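Microcin B17-processing protein McbD (Escherichia coli str. K-12 substr. MG1655, PDB 6GRH) is a YcaO-family cyclodehydratase needed to process the inactive microcin B17 precursor McbA into the active peptide antibiotic. Local coordinates at residues K21-F29 against I195-L203; L205-F214 against V226-S237. The protein carries 1 engineered substitution. All blocks are in the same frame, centred on the assembly; numbering follows the deposited sequence. Where two conformers were deposited one is given.

In the fold
From the N terminus, the chain passes through the small antiparallel sheet of strands 4-5, 15-18, 28-33 and 41-45. The turn before strand 28-33 meets the start of helix 196-208 across 165 intervening residues, which closes contact 1. The same helix then runs into strand 210-215, and contact 2 closes the hairpin by pairing that strand with 224-231, with 11 residues between its segments. The contacts follow in series, neither nested nor crossed, with centres about 16 Å apart. They touch where Leu202 CD2 meets Ile211 CD1 at 3.6 Å. Side chains of both also touch helix 251-275; helix 196-208 itself links the turn of the N-terminal sheet to the mixed sheet.

Contact 1 (K21-F29 against I195-L203); sequences KLNRNMPTF and INHIDEILL
The amide of Asn23 and the carboxylate of Glu200 approach from opposite directions with their planes 69° apart. Asn23 ND2 donates almost straight to Glu200 OE2 at 2.6 Å: the acceptor lies in the amide plane, while the donor reaches the anti side of the oxygen, tilted from the carboxylate plane. Glu200 gets there by turning CG anti to its backbone N (chi1 -166°) and bending at chi2. A water donates to Glu200 OE2 and Asn23 OD1 and accepts from Asn25 ND2. The amides of Asn25 and Asn196 stand almost perpendicular (83°), with Asn25 OD1 near Asn196 ND2. One face of the His197 ring carries Ile198 CG1, and Pro27 CB approaches it obliquely. Asn23 OD1 accepts from Asn25 N at 2.9 Å, an Asx turn within the type I turn Asn23-Met26. Next along the turn, Met26 CE lies 3.9 Å from Glu200 CG, and Pro27 CG meets Ile201 CD1 at 3.7 Å. Asn25 O, buried without a polar partner, lies 3.2 Å from His197 CA in a C-H...O contact, with His197 CB beside it. Arg63 of a neighbouring McbC chain salt-bridges Glu200 OE2; three donors on one oxygen would favour a charged Glu200.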
# COMPACT_ATOMS: atom_id res chain seq x y z
N LYS E 21 -1.04 -5.34 -23.96
CA LYS E 21 -1.66 -6.19 -24.95
C LYS E 21 -2.61 -7.13 -24.23
O LYS E 21 -2.34 -7.57 -23.11
CB LYS E 21 -0.59 -6.99 -25.70
CG LYS E 21 0.02 -8.11 -24.86
CD LYS E 21 1.25 -8.72 -25.52
CE LYS E 21 2.04 -9.54 -24.53
NZ LYS E 21 3.36 -10.02 -25.02
N LEU E 22 -3.74 -7.44 -24.85
CA LEU E 22 -4.71 -8.36 -24.27
C LEU E 22 -4.24 -9.82 -24.33
O LEU E 22 -4.49 -10.57 -23.39
CB LEU E 22 -6.06 -8.24 -24.96
CG LEU E 22 -6.83 -6.92 -24.86
CD1 LEU E 22 -8.21 -7.08 -25.47
CD2 LEU E 22 -6.96 -6.47 -23.42
N ASN E 23 -3.58 -10.18 -25.43
CA ASN E 23 -3.22 -11.57 -25.78
C ASN E 23 -1.81 -11.93 -25.27
O ASN E 23 -0.80 -11.36 -25.74
CB ASN E 23 -3.27 -11.69 -27.31
CG ASN E 23 -3.06 -13.10 -27.80
OD1 ASN E 23 -2.66 -13.99 -27.05
ND2 ASN E 23 -3.34 -13.31 -29.08
N ARG E 24 -1.74 -12.87 -24.34
CA ARG E 24 -0.46 -13.26 -23.75
C ARG E 24 0.47 -13.91 -24.78
O ARG E 24 1.69 -13.87 -24.61
CB ARG E 24 -0.65 -14.18 -22.54
CG ARG E 24 -1.04 -15.60 -22.87
CD ARG E 24 -1.27 -16.43 -21.62
NE ARG E 24 -1.33 -17.84 -21.98
CZ ARG E 24 -0.28 -18.64 -22.12
NH1 ARG E 24 0.96 -18.21 -21.88
NH2 ARG E 24 -0.46 -19.90 -22.46
N ASN E 25 -0.12 -14.47 -25.83
CA ASN E 25 0.62 -15.04 -26.93
C ASN E 25 1.05 -14.11 -28.06
O ASN E 25 1.66 -14.58 -29.00
CB ASN E 25 -0.14 -16.25 -27.48
CG ASN E 25 -0.19 -17.38 -26.48
OD1 ASN E 25 0.84 -17.70 -25.89
ND2 ASN E 25 -1.37 -17.94 -26.24
N MET E 26 0.76 -12.82 -28.00
CA MET E 26 1.32 -11.91 -28.98
C MET E 26 2.65 -11.40 -28.45
O MET E 26 2.87 -11.40 -27.23
CB MET E 26 0.36 -10.78 -29.34
CG MET E 26 -0.75 -11.20 -30.33
SD MET E 26 -0.15 -11.57 -32.00
CE MET E 26 -1.66 -11.77 -32.97
N PRO E 27 3.56 -11.00 -29.35
CA PRO E 27 4.84 -10.43 -28.89
C PRO E 27 4.62 -9.11 -28.16
O PRO E 27 3.62 -8.45 -28.37
CB PRO E 27 5.64 -10.22 -30.18
CG PRO E 27 4.75 -10.49 -31.31
CD PRO E 27 3.48 -11.12 -30.82
N THR E 28 5.53 -8.79 -27.27
CA THR E 28 5.56 -7.53 -26.59
C THR E 28 6.21 -6.54 -27.54
O THR E 28 7.18 -6.88 -28.22
CB THR E 28 6.38 -7.65 -25.29
OG1 THR E 28 5.69 -8.50 -24.38
CG2 THR E 28 6.61 -6.29 -24.61
N PHE E 29 5.70 -5.30 -27.51
CA PHE E 29 6.19 -4.21 -28.31
C PHE E 29 6.62 -3.11 -27.35
O PHE E 29 5.84 -2.72 -26.46
CB PHE E 29 5.06 -3.71 -29.19
CG PHE E 29 5.43 -2.53 -30.05
CD1 PHE E 29 6.10 -2.70 -31.28
CD2 PHE E 29 5.09 -1.23 -29.65
CE1 PHE E 29 6.43 -1.60 -32.07
CE2 PHE E 29 5.40 -0.14 -30.45
CZ PHE E 29 6.06 -0.32 -31.66
N ILE E 195 6.74 -22.42 -31.54
CA ILE E 195 6.93 -21.27 -30.66
C ILE E 195 5.63 -20.47 -30.71
O ILE E 195 5.25 -19.98 -31.78
CB ILE E 195 8.13 -20.43 -31.10
CG1 ILE E 195 9.41 -21.31 -31.10
CG2 ILE E 195 8.27 -19.21 -30.19
CD1 ILE E 195 10.67 -20.59 -31.52
N ASN E 196 4.96 -20.37 -29.56
CA ASN E 196 3.58 -19.87 -29.49
C ASN E 196 3.38 -18.50 -30.16
O ASN E 196 2.44 -18.34 -30.94
CB ASN E 196 3.04 -19.84 -28.04
CG ASN E 196 2.49 -21.19 -27.59
OD1 ASN E 196 2.70 -22.21 -28.23
ND2 ASN E 196 1.76 -21.19 -26.49
N HIS E 197 4.26 -17.55 -29.91
CA HIS E 197 4.06 -16.20 -30.46
C HIS E 197 4.30 -16.12 -31.97
O HIS E 197 3.69 -15.30 -32.64
CB HIS E 197 4.76 -15.09 -29.67
CG HIS E 197 6.26 -15.07 -29.80
ND1 HIS E 197 7.08 -15.88 -29.04
CD2 HIS E 197 7.08 -14.29 -30.54
CE1 HIS E 197 8.35 -15.61 -29.33
NE2 HIS E 197 8.37 -14.66 -30.24
N ILE E 198 5.12 -17.04 -32.50
CA ILE E 198 5.42 -17.07 -33.93
C ILE E 198 4.23 -17.67 -34.66
O ILE E 198 3.76 -17.12 -35.66
CB ILE E 198 6.72 -17.86 -34.21
CG1 ILE E 198 7.89 -17.26 -33.43
CG2 ILE E 198 7.02 -17.93 -35.71
CD1 ILE E 198 8.15 -15.79 -33.68
N ASP E 199 3.73 -18.78 -34.15
CA ASP E 199 2.57 -19.45 -34.72
C ASP E 199 1.30 -18.60 -34.65
O ASP E 199 0.49 -18.64 -35.56
CB ASP E 199 2.37 -20.81 -34.05
CG ASP E 199 3.53 -21.77 -34.34
OD1 ASP E 199 4.23 -21.59 -35.36
OD2 ASP E 199 3.78 -22.69 -33.54
N GLU E 200 1.14 -17.84 -33.58
CA GLU E 200 0.04 -16.88 -33.44
C GLU E 200 0.06 -15.83 -34.58
O GLU E 200 -0.96 -15.58 -35.22
CB GLU E 200 0.13 -16.20 -32.08
CG GLU E 200 -1.10 -15.43 -31.66
CD GLU E 200 -2.09 -16.24 -30.85
OE1 GLU E 200 -1.98 -17.50 -30.75
OE2 GLU E 200 -3.01 -15.60 -30.31
N ILE E 201 1.24 -15.24 -34.84
CA ILE E 201 1.40 -14.30 -35.95
C ILE E 201 1.14 -15.00 -37.29
O ILE E 201 0.36 -14.51 -38.09
CB ILE E 201 2.80 -13.63 -35.97
CG1 ILE E 201 3.01 -12.76 -34.74
CG2 ILE E 201 3.00 -12.79 -37.24
CD1 ILE E 201 4.47 -12.51 -34.44
N LEU E 202 1.77 -16.15 -37.53
CA LEU E 202 1.59 -16.82 -38.81
C LEU E 202 0.12 -17.16 -39.07
O LEU E 202 -0.38 -16.92 -40.17
CB LEU E 202 2.48 -18.08 -38.94
CG LEU E 202 3.98 -17.78 -39.03
CD1 LEU E 202 4.79 -19.03 -38.74
CD2 LEU E 202 4.36 -17.21 -40.39
N LEU E 203 -0.59 -17.68 -38.06
CA LEU E 203 -2.01 -18.01 -38.23
C LEU E 203 -2.85 -16.75 -38.56
O LEU E 203 -3.69 -16.76 -39.45
CB LEU E 203 -2.56 -18.70 -36.98
CG LEU E 203 -3.94 -19.34 -37.17
CD1 LEU E 203 -3.91 -20.41 -38.23
CD2 LEU E 203 -4.45 -19.92 -35.85
O HOH W 1 -3.44 -16.57 -27.71

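Contact 2 (L205-F214 against V226-S237); sequences LRSEGDIRIF and VLTLYGTKNKIS
Tyr230 reaches from its strand back across the preceding helix-to-strand corner, meeting Asp210, Leu205 and Glu208 in turn. Its CB and CG lie near Asp210 O, and CD1 comes closer to that oxygen, at 3.5 Å. With CG anti to the backbone N (chi1 169°), the ring is placed against the helix end: Leu205 CD2 sits over one face, 4.2 Å from the centroid and offset toward the rim, a CH-pi contact. Ile211 CG2 abuts the edge near CD1. Further out, the ring edge at CE1 faces Leu205 O, 3.4 Å from CE1 and in the ring plane, with Gly209 CA close by at an oblique angle. At the tip, Tyr230 OH rests against Glu208 CG at 3.1 Å, with Glu208 CB next to it.

Strands 210-215 and 224-231 form an antiparallel beta hairpin, two neighbours in the mixed sheet of the YcaO domain. Asp210-Gly231, Arg212-Leu229 and Phe214-Leu227 are its hydrogen-bonded pairs, each with two backbone bonds. Ile211, Ile213, Thr228 and Tyr230 lie on one face of the sheet, and Ile213 CG2 touches Val226 CG1. On the other face the Phe214 ring presents its edge to Leu229 CD1, 4.0 Å from CE2, while its CZ lies over the rim of one face of the Arg212 guanidinium, which forms a salt bridge with Glu186.

Beyond the hairpin, Thr232 OG1 donates to Glu208 O at 2.8 Å and accepts from Asn234 N, an ST turn. Ser237 OG donates to Glu208 OE2 at 2.6 Å, reaching the anti side of that oxygen, tilted well out of the carboxylate plane, and itself accepts a nearly straight bond from Asn234 ND2. Ser67 of a neighbouring McbC chain hydrogen-bonds to the same carboxylate oxygen, and Phe66 of that chain packs on Leu205 and Glu208.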
# COMPACT_ATOMS: atom_id res chain seq x y z
N LEU E 205 -1.83 -13.94 -39.94
CA LEU E 205 -1.49 -13.50 -41.31
C LEU E 205 -2.16 -14.37 -42.36
O LEU E 205 -2.69 -13.84 -43.34
CB LEU E 205 0.03 -13.47 -41.53
CG LEU E 205 0.84 -12.49 -40.68
CD1 LEU E 205 2.33 -12.68 -40.94
CD2 LEU E 205 0.43 -11.05 -40.97
N ARG E 206 -2.11 -15.69 -42.17
CA ARG E 206 -2.79 -16.66 -43.04
C ARG E 206 -4.30 -16.45 -43.09
O ARG E 206 -4.91 -16.67 -44.13
CB ARG E 206 -2.53 -18.10 -42.57
CG ARG E 206 -1.13 -18.64 -42.87
CD ARG E 206 -1.01 -20.11 -42.46
NE ARG E 206 0.38 -20.51 -42.27
CZ ARG E 206 0.91 -20.96 -41.14
NH1 ARG E 206 0.15 -21.11 -40.06
NH2 ARG E 206 2.20 -21.27 -41.09
N SER E 207 -4.90 -16.03 -41.98
CA SER E 207 -6.35 -15.73 -41.93
C SER E 207 -6.71 -14.39 -42.60
O SER E 207 -7.77 -14.26 -43.19
CB SER E 207 -6.91 -15.83 -40.50
OG SER E 207 -6.52 -14.75 -39.67
N GLU E 208 -5.81 -13.41 -42.52
CA GLU E 208 -6.05 -12.08 -43.09
C GLU E 208 -5.72 -12.03 -44.60
O GLU E 208 -6.33 -11.27 -45.33
CB GLU E 208 -5.22 -11.04 -42.34
CG GLU E 208 -5.62 -9.58 -42.58
CD GLU E 208 -6.76 -9.07 -41.69
OE1 GLU E 208 -7.29 -9.81 -40.82
OE2 GLU E 208 -7.11 -7.86 -41.86
N GLY E 209 -4.74 -12.82 -45.03
CA GLY E 209 -4.24 -12.75 -46.41
C GLY E 209 -3.41 -13.98 -46.74
O GLY E 209 -3.82 -15.09 -46.42
N ASP E 210 -2.25 -13.78 -47.37
CA ASP E 210 -1.33 -14.89 -47.69
C ASP E 210 0.12 -14.52 -47.44
O ASP E 210 0.48 -13.32 -47.46
CB ASP E 210 -1.49 -15.32 -49.15
CG ASP E 210 -2.86 -15.87 -49.41
OD1 ASP E 210 -3.15 -17.02 -48.96
OD2 ASP E 210 -3.68 -15.14 -50.02
N ILE E 211 0.94 -15.54 -47.20
CA ILE E 211 2.37 -15.34 -46.99
C ILE E 211 3.24 -16.23 -47.86
O ILE E 211 2.83 -17.34 -48.26
CB ILE E 211 2.78 -15.56 -45.53
CG1 ILE E 211 2.49 -17.00 -45.09
CG2 ILE E 211 2.06 -14.56 -44.62
CD1 ILE E 211 3.16 -17.38 -43.79
N ARG E 212 4.45 -15.75 -48.12
CA ARG E 212 5.51 -16.52 -48.72
C ARG E 212 6.77 -16.33 -47.88
O ARG E 212 7.04 -15.25 -47.37
CB ARG E 212 5.75 -16.07 -50.17
CG ARG E 212 4.55 -16.18 -51.11
CD ARG E 212 4.05 -17.60 -51.38
NE ARG E 212 4.97 -18.39 -52.21
CZ ARG E 212 5.16 -18.24 -53.52
NH1 ARG E 212 4.47 -17.34 -54.21
NH2 ARG E 212 6.04 -19.02 -54.16
N ILE E 213 7.53 -17.41 -47.72
CA ILE E 213 8.76 -17.42 -46.93
C ILE E 213 9.89 -17.96 -47.81
O ILE E 213 9.83 -19.09 -48.25
CB ILE E 213 8.62 -18.33 -45.70
CG1 ILE E 213 7.38 -17.95 -44.87
CG2 ILE E 213 9.90 -18.28 -44.86
CD1 ILE E 213 7.09 -18.89 -43.71
N PHE E 214 10.91 -17.15 -48.03
CA PHE E 214 12.02 -17.51 -48.86
C PHE E 214 13.35 -17.41 -48.09
O PHE E 214 13.56 -16.47 -47.34
CB PHE E 214 12.08 -16.56 -50.07
CG PHE E 214 10.88 -16.64 -50.98
CD1 PHE E 214 10.46 -17.86 -51.50
CD2 PHE E 214 10.19 -15.49 -51.35
CE1 PHE E 214 9.37 -17.93 -52.36
CE2 PHE E 214 9.10 -15.56 -52.21
CZ PHE E 214 8.69 -16.78 -52.72
N VAL E 226 16.28 -15.09 -43.95
CA VAL E 226 14.92 -15.50 -44.26
C VAL E 226 14.05 -14.28 -44.48
O VAL E 226 13.97 -13.43 -43.61
CB VAL E 226 14.35 -16.42 -43.16
CG1 VAL E 226 12.89 -16.74 -43.44
CG2 VAL E 226 15.16 -17.71 -43.11
N LEU E 227 13.40 -14.23 -45.65
CA LEU E 227 12.53 -13.12 -46.02
C LEU E 227 11.11 -13.63 -45.93
O LEU E 227 10.78 -14.63 -46.56
CB LEU E 227 12.80 -12.69 -47.47
CG LEU E 227 11.99 -11.51 -48.01
CD1 LEU E 227 12.31 -10.23 -47.29
CD2 LEU E 227 12.23 -11.37 -49.51
N THR E 228 10.30 -12.97 -45.11
CA THR E 228 8.88 -13.27 -45.01
C THR E 228 8.13 -12.17 -45.75
O THR E 228 8.48 -10.99 -45.63
CB THR E 228 8.40 -13.34 -43.54
OG1 THR E 228 9.10 -12.35 -42.76
CG2 THR E 228 8.64 -14.72 -42.93
N LEU E 229 7.12 -12.57 -46.52
CA LEU E 229 6.34 -11.65 -47.34
C LEU E 229 4.88 -11.89 -47.07
O LEU E 229 4.45 -13.03 -46.92
CB LEU E 229 6.63 -11.91 -48.82
CG LEU E 229 8.03 -11.56 -49.31
CD1 LEU E 229 8.17 -11.95 -50.78
CD2 LEU E 229 8.34 -10.08 -49.11
N TYR E 230 4.12 -10.80 -47.00
CA TYR E 230 2.69 -10.84 -46.74
C TYR E 230 2.01 -9.92 -47.73
O TYR E 230 2.52 -8.83 -48.03
CB TYR E 230 2.38 -10.32 -45.34
CG TYR E 230 0.90 -10.08 -45.10
CD1 TYR E 230 0.04 -11.14 -44.82
CD2 TYR E 230 0.35 -8.80 -45.16
CE1 TYR E 230 -1.31 -10.95 -44.61
CE2 TYR E 230 -1.00 -8.60 -44.94
CZ TYR E 230 -1.82 -9.68 -44.67
OH TYR E 230 -3.16 -9.50 -44.44
N GLY E 231 0.83 -10.36 -48.18
CA GLY E 231 -0.07 -9.51 -48.94
C GLY E 231 -1.51 -9.95 -48.82
O GLY E 231 -1.78 -11.13 -48.65
N THR E 232 -2.44 -8.99 -48.89
CA THR E 232 -3.87 -9.31 -48.94
C THR E 232 -4.64 -8.43 -49.94
O THR E 232 -4.29 -7.26 -50.16
CB THR E 232 -4.51 -9.22 -47.55
OG1 THR E 232 -5.82 -9.78 -47.59
CG2 THR E 232 -4.57 -7.78 -47.03
N LYS E 233 -5.69 -9.02 -50.52
CA LYS E 233 -6.66 -8.28 -51.33
C LYS E 233 -7.81 -7.76 -50.49
O LYS E 233 -8.63 -7.02 -51.00
CB LYS E 233 -7.25 -9.17 -52.44
CG LYS E 233 -6.24 -9.75 -53.41
CD LYS E 233 -6.92 -10.57 -54.51
N ASN E 234 -7.88 -8.15 -49.22
CA ASN E 234 -9.03 -7.86 -48.38
C ASN E 234 -9.22 -6.34 -48.25
O ASN E 234 -8.27 -5.60 -47.91
CB ASN E 234 -8.83 -8.51 -47.00
CG ASN E 234 -10.04 -8.36 -46.10
OD1 ASN E 234 -11.12 -8.83 -46.44
ND2 ASN E 234 -9.87 -7.71 -44.96
N LYS E 235 -10.45 -5.88 -48.51
CA LYS E 235 -10.75 -4.46 -48.67
C LYS E 235 -10.53 -3.69 -47.38
O LYS E 235 -9.88 -2.66 -47.39
CB LYS E 235 -12.19 -4.24 -49.17
N ILE E 236 -11.05 -4.22 -46.28
CA ILE E 236 -11.03 -3.50 -45.00
C ILE E 236 -9.71 -3.62 -44.25
O ILE E 236 -9.55 -2.98 -43.23
CB ILE E 236 -12.24 -3.89 -44.11
CG1 ILE E 236 -12.08 -5.29 -43.48
CG2 ILE E 236 -13.54 -3.77 -44.91
CD1 ILE E 236 -13.35 -5.87 -42.87
N SER E 237 -8.77 -4.43 -44.73
CA SER E 237 -7.40 -4.42 -44.19
C SER E 237 -6.66 -3.14 -44.60
O SER E 237 -6.66 -2.78 -45.77
CB SER E 237 -6.60 -5.63 -44.70
OG SER E 237 -7.18 -6.84 -44.26